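Local coordinates for protein EccC5 (Mycobacterium xenopi RIVM700367, PDB 7B9F) that is an FtsK/SpoIIIE-family P-loop ATPase component of the ESX-5 type VII secretion system and is thought to power protein export across the mycobacterial inner membrane, at residues N128-H133 against Y207-M212; M169-V174 against P378-T383. All coordinates share one frame; numbering follows the deposited sequence.

In the fold
Both contacts lie in the modelled N-terminal part of EccC5, at the two edge-side strands of its large mixed sheet. Contact 1 sets the end of helix 97-132 against strand 209-214; contact 2 joins the end of the neighbouring antiparallel strand 162-170 to the loop between strands 373-376 and 392-397. Their centres are about 12 Å apart and their segments alternate along the chain. They meet directly: Lys211 NZ probably bonds to Met169 O (2.9 Å), Leu209 CD1 packs on Thr170 CG2, and Tyr129 OH lies 3.8 Å from Arg381 CD. Because strands 209-214 and 162-170 are neighbours, both contacts reach the same side of the sheet's strand order.

Contact 1: residues N128-H133 against Y207-M212; sequences NYRWFH and YNLPKM
Met212 CE sits over the centre of one face of the Tyr129 ring, and Met212 CG covers one face of the His133 imidazole toward its rim, with Phe132 CB on the opposite face of the imidazole. On the Arg130 guanidinium, Pro210 CD lies 3.7 Å above the plane, over the centre, while Asn208 O meets the edge. The motif is Met-aromatic, within a helix end packed on an outermost strand, within this chain, of the mixed sheet; the axes of 128-132 and 209-212 run 57° apart. Met212 SD is 5.2 Å from the Tyr129 centroid, and its CG makes a CH-pi contact at 3.9 Å from the His133 centroid. Bends at chi2 and at chi3 (63°) bring the methionine methyl back to the tyrosine. A G1 beta bulge puts Asn208 and Leu209 opposite Gly168 of strand 162-170, and beside it Leu209 CD1 touches Tyr129 CD2. Asp126 holds Arg130 NH1 in a salt bridge, an acidic side chain on the chain of another protein holds NH2, and His133 NE2 is hydrogen-bonded to Asn159 OD1. Arg130 NH1 bonds weakly to Asn208 O, whereas the 2.7 Å bond from Arg130 NH2 to Asn208 O is nearly straight (163°), its donor above the carbonyl plane.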
ATOM      1  N   ASN C 128      29.760   6.128  -7.336  1.00 93.03           N
ATOM      2  CA  ASN C 128      30.855   7.089  -7.374  1.00 93.03           C
ATOM      3  C   ASN C 128      30.357   8.483  -7.737  1.00 93.03           C
ATOM      4  O   ASN C 128      30.599   9.446  -7.003  1.00 93.03           O
ATOM      5  CB  ASN C 128      31.917   6.634  -8.361  1.00 93.03           C
ATOM      6  CG  ASN C 128      33.034   7.622  -8.479  1.00 93.03           C
ATOM      7  OD1 ASN C 128      33.785   7.830  -7.538  1.00 93.03           O
ATOM      8  ND2 ASN C 128      33.149   8.249  -9.636  1.00 93.03           N
ATOM      9  N   TYR C 129      29.618   8.602  -8.839  1.00 91.56           N
ATOM     10  CA  TYR C 129      29.155   9.925  -9.260  1.00 91.56           C
ATOM     11  C   TYR C 129      28.223  10.558  -8.239  1.00 91.56           C
ATOM     12  O   TYR C 129      28.357  11.746  -7.927  1.00 91.56           O
ATOM     13  CB  TYR C 129      28.469   9.857 -10.617  1.00 91.56           C
ATOM     14  CG  TYR C 129      29.432   9.790 -11.760  1.00 91.56           C
ATOM     15  CD1 TYR C 129      30.760  10.111 -11.577  1.00 91.56           C
ATOM     16  CD2 TYR C 129      29.013   9.430 -13.021  1.00 91.56           C
ATOM     17  CE1 TYR C 129      31.645  10.057 -12.608  1.00 91.56           C
ATOM     18  CE2 TYR C 129      29.895   9.376 -14.064  1.00 91.56           C
ATOM     19  CZ  TYR C 129      31.209   9.691 -13.852  1.00 91.56           C
ATOM     20  OH  TYR C 129      32.105   9.641 -14.888  1.00 91.56           O
ATOM     21  N   ARG C 130      27.294   9.788  -7.682  1.00 93.06           N
ATOM     22  CA  ARG C 130      26.372  10.423  -6.753  1.00 93.06           C
ATOM     23  C   ARG C 130      26.995  10.640  -5.386  1.00 93.06           C
ATOM     24  O   ARG C 130      26.455  11.410  -4.591  1.00 93.06           O
ATOM     25  CB  ARG C 130      25.086   9.627  -6.645  1.00 93.06           C
ATOM     26  CG  ARG C 130      24.343   9.693  -7.935  1.00 93.06           C
ATOM     27  CD  ARG C 130      22.948   9.174  -7.837  1.00 93.06           C
ATOM     28  NE  ARG C 130      22.186   9.718  -8.940  1.00 93.06           N
ATOM     29  CZ  ARG C 130      21.979   9.060 -10.067  1.00 93.06           C
ATOM     30  NH1 ARG C 130      22.444   7.832 -10.208  1.00 93.06           N
ATOM     31  NH2 ARG C 130      21.298   9.617 -11.049  1.00 93.06           N
ATOM     32  N   TRP C 131      28.119   9.991  -5.093  1.00 92.63           N
ATOM     33  CA  TRP C 131      28.966  10.483  -4.021  1.00 92.63           C
ATOM     34  C   TRP C 131      29.500  11.856  -4.365  1.00 92.63           C
ATOM     35  O   TRP C 131      29.455  12.778  -3.548  1.00 92.63           O
ATOM     36  CB  TRP C 131      30.116   9.512  -3.776  1.00 92.63           C
ATOM     37  CG  TRP C 131      31.060   9.938  -2.708  1.00 92.63           C
ATOM     38  CD1 TRP C 131      32.180  10.691  -2.862  1.00 92.63           C
ATOM     39  CD2 TRP C 131      30.967   9.640  -1.318  1.00 92.63           C
ATOM     40  NE1 TRP C 131      32.795  10.878  -1.654  1.00 92.63           N
ATOM     41  CE2 TRP C 131      32.067  10.240  -0.689  1.00 92.63           C
ATOM     42  CE3 TRP C 131      30.059   8.920  -0.544  1.00 92.63           C
ATOM     43  CZ2 TRP C 131      32.280  10.148   0.674  1.00 92.63           C
ATOM     44  CZ3 TRP C 131      30.273   8.829   0.805  1.00 92.63           C
ATOM     45  CH2 TRP C 131      31.375   9.437   1.402  1.00 92.63           C
ATOM     46  N   PHE C 132      29.998  12.014  -5.581  1.00 91.81           N
ATOM     47  CA  PHE C 132      30.732  13.232  -5.875  1.00 91.81           C
ATOM     48  C   PHE C 132      29.813  14.368  -6.303  1.00 91.81           C
ATOM     49  O   PHE C 132      30.204  15.534  -6.220  1.00 91.81           O
ATOM     50  CB  PHE C 132      31.781  12.930  -6.935  1.00 91.81           C
ATOM     51  CG  PHE C 132      33.010  12.275  -6.382  1.00 91.81           C
ATOM     52  CD1 PHE C 132      33.061  10.919  -6.196  1.00 91.81           C
ATOM     53  CD2 PHE C 132      34.086  13.005  -6.010  1.00 91.81           C
ATOM     54  CE1 PHE C 132      34.178  10.314  -5.676  1.00 91.81           C
ATOM     55  CE2 PHE C 132      35.207  12.406  -5.487  1.00 91.81           C
ATOM     56  CZ  PHE C 132      35.250  11.063  -5.324  1.00 91.81           C
ATOM     57  N   HIS C 133      28.599  14.056  -6.758  1.00 86.53           N
ATOM     58  CA  HIS C 133      27.674  15.056  -7.292  1.00 86.53           C
ATOM     59  C   HIS C 133      26.249  14.751  -6.863  1.00 86.53           C
ATOM     60  O   HIS C 133      25.508  14.065  -7.575  1.00 86.53           O
ATOM     61  CB  HIS C 133      27.749  15.109  -8.814  1.00 86.53           C
ATOM     62  CG  HIS C 133      29.080  15.528  -9.335  1.00 86.53           C
ATOM     63  ND1 HIS C 133      29.614  16.768  -9.081  1.00 86.53           N
ATOM     64  CD2 HIS C 133      29.988  14.871 -10.089  1.00 86.53           C
ATOM     65  CE1 HIS C 133      30.795  16.862  -9.664  1.00 86.53           C
ATOM     66  NE2 HIS C 133      31.046  15.723 -10.280  1.00 86.53           N
ATOM     67  N   TYR C 207      22.035   4.686 -17.810  1.00 95.34           N
ATOM     68  CA  TYR C 207      20.931   5.624 -17.855  1.00 95.34           C
ATOM     69  C   TYR C 207      20.745   6.257 -16.484  1.00 95.34           C
ATOM     70  O   TYR C 207      20.955   5.603 -15.460  1.00 95.34           O
ATOM     71  CB  TYR C 207      19.648   4.923 -18.276  1.00 95.34           C
ATOM     72  CG  TYR C 207      19.560   4.722 -19.759  1.00 95.34           C
ATOM     73  CD1 TYR C 207      18.899   5.617 -20.564  1.00 95.34           C
ATOM     74  CD2 TYR C 207      20.067   3.577 -20.340  1.00 95.34           C
ATOM     75  CE1 TYR C 207      18.809   5.419 -21.917  1.00 95.34           C
ATOM     76  CE2 TYR C 207      19.965   3.362 -21.686  1.00 95.34           C
ATOM     77  CZ  TYR C 207      19.338   4.288 -22.470  1.00 95.34           C
ATOM     78  OH  TYR C 207      19.237   4.078 -23.821  1.00 95.34           O
ATOM     79  N   ASN C 208      20.357   7.533 -16.482  1.00 93.28           N
ATOM     80  CA  ASN C 208      20.061   8.313 -15.280  1.00 93.28           C
ATOM     81  C   ASN C 208      21.288   8.389 -14.370  1.00 93.28           C
ATOM     82  O   ASN C 208      21.271   7.973 -13.215  1.00 93.28           O
ATOM     83  CB  ASN C 208      18.842   7.740 -14.543  1.00 93.28           C
ATOM     84  CG  ASN C 208      18.304   8.664 -13.466  1.00 93.28           C
ATOM     85  OD1 ASN C 208      18.969   9.583 -13.007  1.00 93.28           O
ATOM     86  ND2 ASN C 208      17.070   8.420 -13.067  1.00 93.28           N
ATOM     87  N   LEU C 209      22.353   8.897 -14.923  1.00 88.56           N
ATOM     88  CA  LEU C 209      23.503   9.289 -14.141  1.00 88.56           C
ATOM     89  C   LEU C 209      23.702  10.793 -14.242  1.00 88.56           C
ATOM     90  O   LEU C 209      23.242  11.407 -15.207  1.00 88.56           O
ATOM     91  CB  LEU C 209      24.772   8.573 -14.606  1.00 88.56           C
ATOM     92  CG  LEU C 209      24.839   7.099 -14.262  1.00 88.56           C
ATOM     93  CD1 LEU C 209      26.227   6.630 -14.519  1.00 88.56           C
ATOM     94  CD2 LEU C 209      24.488   6.895 -12.822  1.00 88.56           C
ATOM     95  N   PRO C 210      24.331  11.420 -13.248  1.00 83.71           N
ATOM     96  CA  PRO C 210      24.537  12.867 -13.304  1.00 83.71           C
ATOM     97  C   PRO C 210      25.362  13.290 -14.501  1.00 83.71           C
ATOM     98  O   PRO C 210      26.388  12.691 -14.815  1.00 83.71           O
ATOM     99  CB  PRO C 210      25.276  13.160 -11.999  1.00 83.71           C
ATOM    100  CG  PRO C 210      24.841  12.108 -11.108  1.00 83.71           C
ATOM    101  CD  PRO C 210      24.718  10.886 -11.936  1.00 83.71           C
ATOM    102  N   LYS C 211      24.903  14.339 -15.166  1.00 85.05           N
ATOM    103  CA  LYS C 211      25.632  14.944 -16.261  1.00 85.05           C
ATOM    104  C   LYS C 211      26.260  16.220 -15.751  1.00 85.05           C
ATOM    105  O   LYS C 211      25.631  16.982 -15.020  1.00 85.05           O
ATOM    106  CB  LYS C 211      24.729  15.242 -17.444  1.00 85.05           C
ATOM    107  CG  LYS C 211      24.132  14.005 -18.021  1.00 85.05           C
ATOM    108  CD  LYS C 211      25.210  13.121 -18.582  1.00 85.05           C
ATOM    109  CE  LYS C 211      25.806  13.709 -19.829  1.00 85.05           C
ATOM    110  NZ  LYS C 211      26.813  12.798 -20.419  1.00 85.05           N
ATOM    111  N   MET C 212      27.505  16.439 -16.116  1.00 88.62           N
ATOM    112  CA  MET C 212      28.287  17.485 -15.507  1.00 88.62           C
ATOM    113  C   MET C 212      28.812  18.436 -16.567  1.00 88.62           C
ATOM    114  O   MET C 212      28.842  18.123 -17.756  1.00 88.62           O
ATOM    115  CB  MET C 212      29.435  16.888 -14.711  1.00 88.62           C
ATOM    116  CG  MET C 212      29.047  16.348 -13.366  1.00 88.62           C
ATOM    117  SD  MET C 212      28.592  14.619 -13.451  1.00 88.62           S
ATOM    118  CE  MET C 212      30.143  13.915 -13.989  1.00 88.62           C
TER

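Contact 2: residues M169-V174 against P378-T383; sequences MTRPEV and PRDRDT
Arg381 reaches from the 378-383 loop to the end of strand 162-170, and its guanidinium is the more closely packed part of a five-residue salt-bridge network. Its NH2 makes a salt bridge to Glu173 OE2 at 2.7 Å, a weak bond bent to 126° at the hydrogen; the carboxylate and guanidinium planes stand 78° apart. NH1 of Arg381 bonds weakly to Arg171 O and lies equally near Pro172 O, at 3.1 Å. The bend at chi3 (68°) sets NE back toward its own loop, where NE and NH2 both grip Asp382 OD1 side-on, NE at 3.0 Å. Thr170 OG1 rests against CG and CD of the same arginine.

The Arg171 side is looser and more exposed. Its extended side chain carries NH2 between two acids, Asp380 OD1 and Asp382 OD2, both weak bonds at 3.3 Å; the Asp380 carboxylate is nearly coplanar with the guanidinium, that of Asp382 almost perpendicular. Arg171 NH1 lies 3.3 Å from Arg381 NH2, a pairing of like charges that the surrounding carboxylates probably offset. Asp380 also closes an Asx motif, its OD2 accepting from Thr383 N and OG1.

Helix 97-132 borders the contact, with both Ser121 and Met125 touching Glu173; Thr170 pairs through its backbone with Val206, and the loop leads from strand 373-376 to strand 392-397.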
ATOM      1  N   MET C 169      22.506  10.208 -19.929  1.00 99.61           N
ATOM      2  CA  MET C 169      23.261   9.026 -20.314  1.00 99.61           C
ATOM      3  C   MET C 169      24.755   9.271 -20.207  1.00 99.61           C
ATOM      4  O   MET C 169      25.224  10.401 -20.332  1.00 99.61           O
ATOM      5  CB  MET C 169      22.951   8.637 -21.751  1.00 99.61           C
ATOM      6  CG  MET C 169      21.563   8.177 -21.979  1.00 99.61           C
ATOM      7  SD  MET C 169      21.314   7.688 -23.686  1.00 99.61           S
ATOM      8  CE  MET C 169      21.275   9.289 -24.474  1.00 99.61           C
ATOM      9  N   THR C 170      25.504   8.192 -20.012  1.00 98.25           N
ATOM     10  CA  THR C 170      26.951   8.246 -20.150  1.00 98.25           C
ATOM     11  C   THR C 170      27.458   6.852 -20.476  1.00 98.25           C
ATOM     12  O   THR C 170      26.791   5.857 -20.191  1.00 98.25           O
ATOM     13  CB  THR C 170      27.631   8.786 -18.891  1.00 98.25           C
ATOM     14  OG1 THR C 170      29.027   8.968 -19.148  1.00 98.25           O
ATOM     15  CG2 THR C 170      27.465   7.838 -17.745  1.00 98.25           C
ATOM     16  N   ARG C 171      28.620   6.792 -21.102  1.00 96.57           N
ATOM     17  CA  ARG C 171      29.130   5.475 -21.442  1.00 96.57           C
ATOM     18  C   ARG C 171      29.742   4.821 -20.206  1.00 96.57           C
ATOM     19  O   ARG C 171      30.315   5.508 -19.361  1.00 96.57           O
ATOM     20  CB  ARG C 171      30.156   5.564 -22.572  1.00 96.57           C
ATOM     21  CG  ARG C 171      31.430   6.285 -22.233  1.00 96.57           C
ATOM     22  CD  ARG C 171      32.430   6.167 -23.359  1.00 96.57           C
ATOM     23  NE  ARG C 171      33.584   7.031 -23.151  1.00 96.57           N
ATOM     24  CZ  ARG C 171      34.613   6.728 -22.368  1.00 96.57           C
ATOM     25  NH1 ARG C 171      34.644   5.577 -21.716  1.00 96.57           N
ATOM     26  NH2 ARG C 171      35.618   7.581 -22.240  1.00 96.57           N
ATOM     27  N   PRO C 172      29.605   3.515 -20.055  1.00 98.04           N
ATOM     28  CA  PRO C 172      30.049   2.850 -18.834  1.00 98.04           C
ATOM     29  C   PRO C 172      31.561   2.691 -18.810  1.00 98.04           C
ATOM     30  O   PRO C 172      32.271   3.096 -19.721  1.00 98.04           O
ATOM     31  CB  PRO C 172      29.353   1.495 -18.913  1.00 98.04           C
ATOM     32  CG  PRO C 172      29.300   1.227 -20.341  1.00 98.04           C
ATOM     33  CD  PRO C 172      29.021   2.550 -20.993  1.00 98.04           C
ATOM     34  N   GLU C 173      32.043   2.088 -17.728  1.00105.82           N
ATOM     35  CA  GLU C 173      33.462   1.819 -17.592  1.00105.82           C
ATOM     36  C   GLU C 173      33.884   0.530 -18.276  1.00105.82           C
ATOM     37  O   GLU C 173      35.075   0.358 -18.545  1.00105.82           O
ATOM     38  CB  GLU C 173      33.839   1.759 -16.116  1.00105.82           C
ATOM     39  CG  GLU C 173      33.833   3.099 -15.385  1.00105.82           C
ATOM     40  CD  GLU C 173      35.036   3.992 -15.673  1.00105.82           C
ATOM     41  OE1 GLU C 173      35.502   4.653 -14.721  1.00105.82           O
ATOM     42  OE2 GLU C 173      35.522   4.058 -16.822  1.00105.82           O
ATOM     43  N   VAL C 174      32.955  -0.370 -18.564  1.00103.26           N
ATOM     44  CA  VAL C 174      33.276  -1.553 -19.348  1.00103.26           C
ATOM     45  C   VAL C 174      33.353  -1.159 -20.814  1.00103.26           C
ATOM     46  O   VAL C 174      32.517  -0.401 -21.317  1.00103.26           O
ATOM     47  CB  VAL C 174      32.253  -2.673 -19.107  1.00103.26           C
ATOM     48  CG1 VAL C 174      32.368  -3.173 -17.694  1.00103.26           C
ATOM     49  CG2 VAL C 174      30.845  -2.193 -19.342  1.00103.26           C
ATOM     50  N   PRO C 378      27.830  16.573 -27.830  1.00 97.92           N
ATOM     51  CA  PRO C 378      28.353  15.578 -26.896  1.00 97.92           C
ATOM     52  C   PRO C 378      29.830  15.789 -26.622  1.00 97.92           C
ATOM     53  O   PRO C 378      30.580  16.269 -27.469  1.00 97.92           O
ATOM     54  CB  PRO C 378      28.110  14.256 -27.623  1.00 97.92           C
ATOM     55  CG  PRO C 378      26.985  14.541 -28.526  1.00 97.92           C
ATOM     56  CD  PRO C 378      27.177  15.946 -28.983  1.00 97.92           C
ATOM     57  N   ARG C 379      30.237  15.425 -25.414  1.00 94.79           N
ATOM     58  CA  ARG C 379      31.608  15.597 -24.972  1.00 94.79           C
ATOM     59  C   ARG C 379      32.133  14.279 -24.439  1.00 94.79           C
ATOM     60  O   ARG C 379      31.363  13.411 -24.025  1.00 94.79           O
ATOM     61  CB  ARG C 379      31.713  16.666 -23.894  1.00 94.79           C
ATOM     62  CG  ARG C 379      31.476  18.060 -24.405  1.00 94.79           C
ATOM     63  CD  ARG C 379      31.580  19.076 -23.300  1.00 94.79           C
ATOM     64  NE  ARG C 379      31.581  20.423 -23.841  1.00 94.79           N
ATOM     65  CZ  ARG C 379      32.685  21.104 -24.108  1.00 94.79           C
ATOM     66  NH1 ARG C 379      33.865  20.560 -23.879  1.00 94.79           N
ATOM     67  NH2 ARG C 379      32.608  22.322 -24.607  1.00 94.79           N
ATOM     68  N   ASP C 380      33.449  14.128 -24.472  1.00100.45           N
ATOM     69  CA  ASP C 380      34.068  12.930 -23.931  1.00100.45           C
ATOM     70  C   ASP C 380      33.891  12.891 -22.422  1.00100.45           C
ATOM     71  O   ASP C 380      33.934  13.923 -21.751  1.00100.45           O
ATOM     72  CB  ASP C 380      35.548  12.891 -24.285  1.00100.45           C
ATOM     73  CG  ASP C 380      36.278  11.757 -23.606  1.00100.45           C
ATOM     74  OD1 ASP C 380      35.685  10.670 -23.449  1.00100.45           O
ATOM     75  OD2 ASP C 380      37.443  11.959 -23.212  1.00100.45           O
ATOM     76  N   ARG C 381      33.673  11.690 -21.892  1.00 98.57           N
ATOM     77  CA  ARG C 381      33.459  11.545 -20.460  1.00 98.57           C
ATOM     78  C   ARG C 381      34.720  11.846 -19.664  1.00 98.57           C
ATOM     79  O   ARG C 381      34.634  12.367 -18.549  1.00 98.57           O
ATOM     80  CB  ARG C 381      32.956  10.139 -20.155  1.00 98.57           C
ATOM     81  CG  ARG C 381      32.593   9.895 -18.715  1.00 98.57           C
ATOM     82  CD  ARG C 381      32.571   8.416 -18.445  1.00 98.57           C
ATOM     83  NE  ARG C 381      33.914   7.867 -18.535  1.00 98.57           N
ATOM     84  CZ  ARG C 381      34.194   6.578 -18.438  1.00 98.57           C
ATOM     85  NH1 ARG C 381      33.222   5.703 -18.251  1.00 98.57           N
ATOM     86  NH2 ARG C 381      35.446   6.164 -18.534  1.00 98.57           N
ATOM     87  N   ASP C 382      35.893  11.549 -20.214  1.00101.78           N
ATOM     88  CA  ASP C 382      37.113  11.715 -19.437  1.00101.78           C
ATOM     89  C   ASP C 382      37.799  13.055 -19.664  1.00101.78           C
ATOM     90  O   ASP C 382      38.299  13.656 -18.710  1.00101.78           O
ATOM     91  CB  ASP C 382      38.092  10.587 -19.749  1.00101.78           C
ATOM     92  CG  ASP C 382      37.531   9.228 -19.415  1.00101.78           C
ATOM     93  OD1 ASP C 382      36.640   9.154 -18.545  1.00101.78           O
ATOM     94  OD2 ASP C 382      37.984   8.231 -20.015  1.00101.78           O
ATOM     95  N   THR C 383      37.842  13.542 -20.900  1.00 99.91           N
ATOM     96  CA  THR C 383      38.644  14.709 -21.231  1.00 99.91           C
ATOM     97  C   THR C 383      37.827  15.953 -21.526  1.00 99.91           C
ATOM     98  O   THR C 383      38.415  17.003 -21.792  1.00 99.91           O
ATOM     99  CB  THR C 383      39.535  14.407 -22.432  1.00 99.91           C
ATOM    100  OG1 THR C 383      38.710  14.204 -23.585  1.00 99.91           O
ATOM    101  CG2 THR C 383      40.348  13.161 -22.178  1.00 99.91           C
TER